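Local atomic coordinates of putative oxidoreductase (Pseudomonas putida, PDB entry 3L6D), a protein that probably works as an NADP-dependent oxidoreductase, with a Rossmann-type domain related to that of 6-phosphogluconate dehydrogenase. Residues A89-N103 against L114-I127. Residues are numbered along the deposited sequence; the frame is centred on the assembly and turned at random.
Sequences ARALAHRTIVDYTTN and LVNQAGGHYVKGMI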
loop_
_atom_site.group_PDB
_atom_site.type_symbol
_atom_site.label_atom_id
_atom_site.label_comp_id
_atom_site.label_asym_id
_atom_site.label_seq_id
_atom_site.Cartn_x
_atom_site.Cartn_y
_atom_site.Cartn_z
ATOM N N ALA B 89 33.569 -9.535 -28.279
ATOM C CA ALA B 89 33.727 -10.831 -27.629
ATOM C C ALA B 89 35.042 -10.889 -26.858
ATOM O O ALA B 89 35.053 -11.214 -25.644
ATOM C CB ALA B 89 33.633 -11.967 -28.631
ATOM N N ARG B 90 36.136 -10.544 -27.533
ATOM C CA ARG B 90 37.431 -10.520 -26.887
ATOM C C ARG B 90 37.441 -9.573 -25.666
ATOM O O ARG B 90 38.025 -9.913 -24.646
ATOM C CB ARG B 90 38.548 -10.207 -27.904
ATOM C CG ARG B 90 39.953 -10.667 -27.513
ATOM C CD ARG B 90 40.834 -9.450 -27.333
ATOM N NE ARG B 90 42.111 -9.648 -26.625
ATOM C CZ ARG B 90 42.250 -9.709 -25.292
ATOM N NH1 ARG B 90 41.180 -9.648 -24.485
ATOM N NH2 ARG B 90 43.460 -9.860 -24.756
ATOM N N ALA B 91 36.764 -8.424 -25.751
ATOM C CA ALA B 91 36.790 -7.443 -24.639
ATOM C C ALA B 91 35.895 -7.793 -23.449
ATOM O O ALA B 91 36.016 -7.174 -22.391
ATOM C CB ALA B 91 36.469 -6.041 -25.153
ATOM N N LEU B 92 34.988 -8.761 -23.617
ATOM C CA LEU B 92 34.230 -9.329 -22.494
ATOM C C LEU B 92 35.072 -10.129 -21.469
ATOM O O LEU B 92 34.653 -10.278 -20.307
ATOM C CB LEU B 92 33.101 -10.233 -23.033
ATOM C CG LEU B 92 32.016 -9.477 -23.819
ATOM C CD1 LEU B 92 31.046 -10.443 -24.526
ATOM C CD2 LEU B 92 31.204 -8.518 -22.885
ATOM N N ALA B 93 36.219 -10.682 -21.884
ATOM C CA ALA B 93 36.981 -11.608 -21.014
ATOM C C ALA B 93 37.312 -10.902 -19.695
ATOM O O ALA B 93 37.797 -9.765 -19.720
ATOM C CB ALA B 93 38.289 -12.064 -21.679
ATOM N N HIS B 94 37.037 -11.571 -18.571
ATOM C CA HIS B 94 37.334 -11.022 -17.250
ATOM C C HIS B 94 36.618 -9.716 -16.910
ATOM O O HIS B 94 37.062 -8.973 -16.027
ATOM C CB HIS B 94 38.833 -10.860 -17.084
ATOM C CG HIS B 94 39.584 -12.085 -17.459
ATOM N ND1 HIS B 94 39.284 -13.321 -16.924
ATOM C CD2 HIS B 94 40.567 -12.283 -18.363
ATOM C CE1 HIS B 94 40.092 -14.223 -17.447
ATOM N NE2 HIS B 94 40.887 -13.617 -18.313
ATOM N N ARG B 95 35.495 -9.465 -17.568
ATOM C CA ARG B 95 34.660 -8.298 -17.230
ATOM C C ARG B 95 33.304 -8.759 -16.763
ATOM O O ARG B 95 32.805 -9.787 -17.196
ATOM C CB ARG B 95 34.452 -7.377 -18.472
ATOM C CG ARG B 95 35.751 -6.864 -19.126
ATOM C CD ARG B 95 36.506 -6.055 -18.070
ATOM N NE ARG B 95 37.632 -5.329 -18.628
ATOM C CZ ARG B 95 38.872 -5.807 -18.747
ATOM N NH1 ARG B 95 39.168 -7.053 -18.382
ATOM N NH2 ARG B 95 39.826 -5.020 -19.248
ATOM N N THR B 96 32.691 -7.983 -15.893
ATOM C CA THR B 96 31.321 -8.280 -15.454
ATOM C C THR B 96 30.387 -7.321 -16.190
ATOM O O THR B 96 30.640 -6.117 -16.212
ATOM C CB THR B 96 31.220 -8.086 -13.957
ATOM O OG1 THR B 96 32.081 -9.048 -13.340
ATOM C CG2 THR B 96 29.696 -8.262 -13.432
ATOM N N ILE B 97 29.365 -7.871 -16.843
ATOM C CA ILE B 97 28.297 -7.078 -17.443
ATOM C C ILE B 97 27.169 -7.085 -16.459
ATOM O O ILE B 97 26.679 -8.186 -16.088
ATOM C CB ILE B 97 27.783 -7.760 -18.749
ATOM C CG1 ILE B 97 28.924 -7.952 -19.740
ATOM C CG2 ILE B 97 26.654 -6.962 -19.403
ATOM C CD1 ILE B 97 29.782 -6.700 -19.947
ATOM N N VAL B 98 26.705 -5.903 -16.070
ATOM C CA VAL B 98 25.495 -5.777 -15.207
ATOM C C VAL B 98 24.340 -5.246 -16.070
ATOM O O VAL B 98 24.360 -4.081 -16.489
ATOM C CB VAL B 98 25.774 -4.849 -13.985
ATOM C CG1 VAL B 98 24.564 -4.874 -12.990
ATOM C CG2 VAL B 98 27.033 -5.295 -13.263
ATOM N N ASP B 99 23.378 -6.119 -16.375
ATOM C CA ASP B 99 22.380 -5.894 -17.405
ATOM C C ASP B 99 21.064 -5.489 -16.784
ATOM O O ASP B 99 20.360 -6.339 -16.209
ATOM C CB ASP B 99 22.201 -7.211 -18.202
ATOM C CG ASP B 99 21.319 -7.069 -19.432
ATOM O OD1 ASP B 99 20.841 -5.956 -19.770
ATOM O OD2 ASP B 99 21.122 -8.105 -20.085
ATOM N N TYR B 100 20.742 -4.189 -16.884
ATOM C CA TYR B 100 19.441 -3.671 -16.432
ATOM C C TYR B 100 18.375 -3.566 -17.555
ATOM O O TYR B 100 17.294 -3.058 -17.291
ATOM C CB TYR B 100 19.600 -2.311 -15.741
ATOM C CG TYR B 100 20.335 -2.384 -14.445
ATOM C CD1 TYR B 100 19.686 -2.738 -13.274
ATOM C CD2 TYR B 100 21.698 -2.107 -14.380
ATOM C CE1 TYR B 100 20.361 -2.811 -12.055
ATOM C CE2 TYR B 100 22.384 -2.204 -13.175
ATOM C CZ TYR B 100 21.716 -2.564 -12.028
ATOM O OH TYR B 100 22.375 -2.649 -10.835
ATOM N N THR B 101 18.684 -4.027 -18.769
ATOM C CA THR B 101 17.794 -3.877 -19.950
ATOM C C THR B 101 16.629 -4.844 -19.783
ATOM O O THR B 101 16.859 -6.011 -19.502
ATOM C CB THR B 101 18.497 -4.252 -21.259
ATOM O OG1 THR B 101 19.557 -3.338 -21.546
ATOM C CG2 THR B 101 17.509 -4.245 -22.462
ATOM N N THR B 102 15.392 -4.372 -19.952
ATOM C CA THR B 102 14.221 -5.280 -19.920
ATOM C C THR B 102 14.148 -6.286 -21.076
ATOM O O THR B 102 14.241 -5.939 -22.260
ATOM C CB THR B 102 12.912 -4.520 -19.810
ATOM O OG1 THR B 102 13.060 -3.531 -18.791
ATOM C CG2 THR B 102 11.783 -5.475 -19.433
ATOM N N ASN B 103 13.844 -7.514 -20.683
ATOM C CA ASN B 103 14.297 -8.733 -21.299
ATOM C C ASN B 103 13.118 -9.707 -21.195
ATOM O O ASN B 103 12.287 -9.570 -20.285
ATOM C CB ASN B 103 15.485 -9.199 -20.409
ATOM C CG ASN B 103 16.114 -10.500 -20.847
ATOM O OD1 ASN B 103 16.006 -11.515 -20.141
ATOM N ND2 ASN B 103 16.836 -10.473 -21.966
ATOM N N LEU B 114 26.302 -16.356 -23.616
ATOM C CA LEU B 114 27.171 -15.606 -24.496
ATOM C C LEU B 114 28.319 -14.922 -23.747
ATOM O O LEU B 114 29.486 -15.022 -24.146
ATOM C CB LEU B 114 26.351 -14.545 -25.232
ATOM C CG LEU B 114 26.910 -13.902 -26.513
ATOM C CD1 LEU B 114 25.787 -13.429 -27.470
ATOM C CD2 LEU B 114 27.850 -12.774 -26.226
ATOM N N VAL B 115 27.987 -14.213 -22.677
ATOM C CA VAL B 115 29.004 -13.508 -21.895
ATOM C C VAL B 115 29.978 -14.519 -21.266
ATOM O O VAL B 115 31.230 -14.325 -21.279
ATOM C CB VAL B 115 28.331 -12.574 -20.846
ATOM C CG1 VAL B 115 29.349 -12.021 -19.860
ATOM C CG2 VAL B 115 27.570 -11.407 -21.554
ATOM N N ASN B 116 29.422 -15.607 -20.738
ATOM C CA ASN B 116 30.241 -16.661 -20.154
ATOM C C ASN B 116 31.150 -17.329 -21.156
ATOM O O ASN B 116 32.307 -17.612 -20.852
ATOM C CB ASN B 116 29.395 -17.739 -19.495
ATOM C CG ASN B 116 28.706 -17.271 -18.241
ATOM O OD1 ASN B 116 27.815 -17.961 -17.757
ATOM N ND2 ASN B 116 29.098 -16.119 -17.703
ATOM N N GLN B 117 30.614 -17.593 -22.348
ATOM C CA GLN B 117 31.379 -18.218 -23.421
ATOM C C GLN B 117 32.617 -17.399 -23.726
ATOM O O GLN B 117 33.644 -17.953 -24.087
ATOM C CB GLN B 117 30.535 -18.325 -24.689
ATOM C CG GLN B 117 31.071 -19.255 -25.736
ATOM C CD GLN B 117 29.950 -19.916 -26.521
ATOM O OE1 GLN B 117 28.838 -19.364 -26.634
ATOM N NE2 GLN B 117 30.228 -21.105 -27.064
ATOM N N ALA B 118 32.491 -16.080 -23.610
ATOM C CA ALA B 118 33.614 -15.168 -23.846
ATOM C C ALA B 118 34.511 -14.995 -22.618
ATOM O O ALA B 118 35.483 -14.221 -22.666
ATOM C CB ALA B 118 33.085 -13.796 -24.325
ATOM N N GLY B 119 34.201 -15.691 -21.516
ATOM C CA GLY B 119 35.024 -15.561 -20.303
ATOM C C GLY B 119 34.700 -14.352 -19.430
ATOM O O GLY B 119 35.492 -13.942 -18.559
ATOM N N GLY B 120 33.530 -13.779 -19.635
ATOM C CA GLY B 120 33.072 -12.691 -18.781
ATOM C C GLY B 120 32.058 -13.211 -17.781
ATOM O O GLY B 120 31.799 -14.404 -17.717
ATOM N N HIS B 121 31.467 -12.322 -17.008
ATOM C CA HIS B 121 30.523 -12.736 -15.983
ATOM C C HIS B 121 29.295 -11.922 -16.215
ATOM O O HIS B 121 29.405 -10.733 -16.573
ATOM C CB HIS B 121 31.111 -12.444 -14.612
ATOM C CG HIS B 121 32.486 -12.996 -14.452
ATOM N ND1 HIS B 121 32.724 -14.344 -14.267
ATOM C CD2 HIS B 121 33.705 -12.397 -14.518
ATOM C CE1 HIS B 121 34.030 -14.544 -14.182
ATOM N NE2 HIS B 121 34.647 -13.383 -14.339
ATOM N N TYR B 122 28.136 -12.548 -16.080
ATOM C CA TYR B 122 26.900 -11.868 -16.420
ATOM C C TYR B 122 26.040 -11.685 -15.172
ATOM O O TYR B 122 25.759 -12.663 -14.466
ATOM C CB TYR B 122 26.145 -12.678 -17.472
ATOM C CG TYR B 122 24.825 -12.056 -17.814
ATOM C CD1 TYR B 122 24.744 -11.020 -18.754
ATOM C CD2 TYR B 122 23.653 -12.492 -17.195
ATOM C CE1 TYR B 122 23.512 -10.457 -19.080
ATOM C CE2 TYR B 122 22.427 -11.919 -17.496
ATOM C CZ TYR B 122 22.373 -10.897 -18.428
ATOM O OH TYR B 122 21.139 -10.332 -18.705
ATOM N N VAL B 123 25.705 -10.442 -14.836
ATOM C CA VAL B 123 24.723 -10.190 -13.770
ATOM C C VAL B 123 23.513 -9.477 -14.327
ATOM O O VAL B 123 23.657 -8.452 -15.042
ATOM C CB VAL B 123 25.343 -9.318 -12.614
ATOM C CG1 VAL B 123 24.301 -9.047 -11.533
ATOM C CG2 VAL B 123 26.568 -10.003 -12.004
ATOM N N LYS B 124 22.325 -9.989 -14.037
ATOM C CA LYS B 124 21.111 -9.303 -14.486
ATOM C C LYS B 124 20.622 -8.461 -13.293
ATOM O O LYS B 124 20.631 -8.940 -12.178
ATOM C CB LYS B 124 20.009 -10.305 -14.864
ATOM C CG LYS B 124 18.648 -9.646 -15.177
ATOM C CD LYS B 124 17.554 -10.774 -15.434
ATOM C CE LYS B 124 16.188 -10.118 -15.837
ATOM N NZ LYS B 124 16.431 -9.284 -17.064
ATOM N N GLY B 125 20.235 -7.208 -13.526
ATOM C CA GLY B 125 19.714 -6.399 -12.422
ATOM C C GLY B 125 18.298 -5.904 -12.737
ATOM O O GLY B 125 17.922 -5.742 -13.916
HETATM N N MSE B 126 17.505 -5.740 -11.682
HETATM C CA MSE B 126 16.204 -5.063 -11.739
HETATM C C MSE B 126 16.229 -3.977 -10.657
HETATM O O MSE B 126 16.472 -4.255 -9.486
HETATM C CB MSE B 126 15.053 -6.037 -11.491
HETATM C CG MSE B 126 14.556 -6.793 -12.733
HETATM SE SE MSE B 126 14.402 -8.734 -12.397
HETATM C CE MSE B 126 16.214 -8.801 -11.699
ATOM N N ILE B 127 15.940 -2.759 -11.053
ATOM C CA ILE B 127 15.916 -1.724 -10.069
ATOM C C ILE B 127 14.488 -1.346 -9.747
ATOM O O ILE B 127 13.750 -0.958 -10.601
ATOM C CB ILE B 127 16.766 -0.546 -10.449
ATOM C CG1 ILE B 127 16.657 0.511 -9.394
ATOM C CG2 ILE B 127 16.373 0.004 -11.757
ATOM C CD1 ILE B 127 17.889 1.185 -9.183
HETATM O O HOH W 1 36.759 -13.282 -25.027
HETATM O O HOH W 2 37.348 -13.132 -14.423
HETATM O O HOH W 3 17.973 -7.064 -17.133
HETATM O O HOH W 4 15.876 -4.439 -15.500
#
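In Tyr122 and Asp99 CG lies opposite the backbone N (chi1 177° and -172°), which brings phenol and carboxylate together on one face of the sheet. Tyr122 OH donates to Asp99 OD2 at 2.6 Å, on the anti side of the carboxylate and somewhat out of its plane. Carboxylate and ring planes stand 80° apart. Asp99 OD1 takes the backbone N of Thr101 in an Asx turn, so both carboxylate oxygens are held.

Strands 96-99 and 121-127 run parallel, as the two strands of a beta-alpha-beta unit whose helix is 105-117. Ile97 N bonds to His121 O at 2.9 Å, and Val123 N returns to Ile97 O at 2.8 Å. On the face with Tyr122, Ile97 CG1 lies 4.1 Å from Val115 CG1, joining strand to helix. Tyr100 CD1 comes within 3.5 Å of Gly125 C, where glycine has no CB to obstruct the ring. Lys124 NZ donates to a water within bonding distance of Asp99 O and Thr101 O.

At the other end, Ala118 CB packs 3.8 Å from Leu92 CB, and a water bridges His94 ND1 and His121 NE2. The short phenol bond probably stabilises a charged Asp99 and helps fix how its carboxylate is rotated, while the OD1 bond forms the turn.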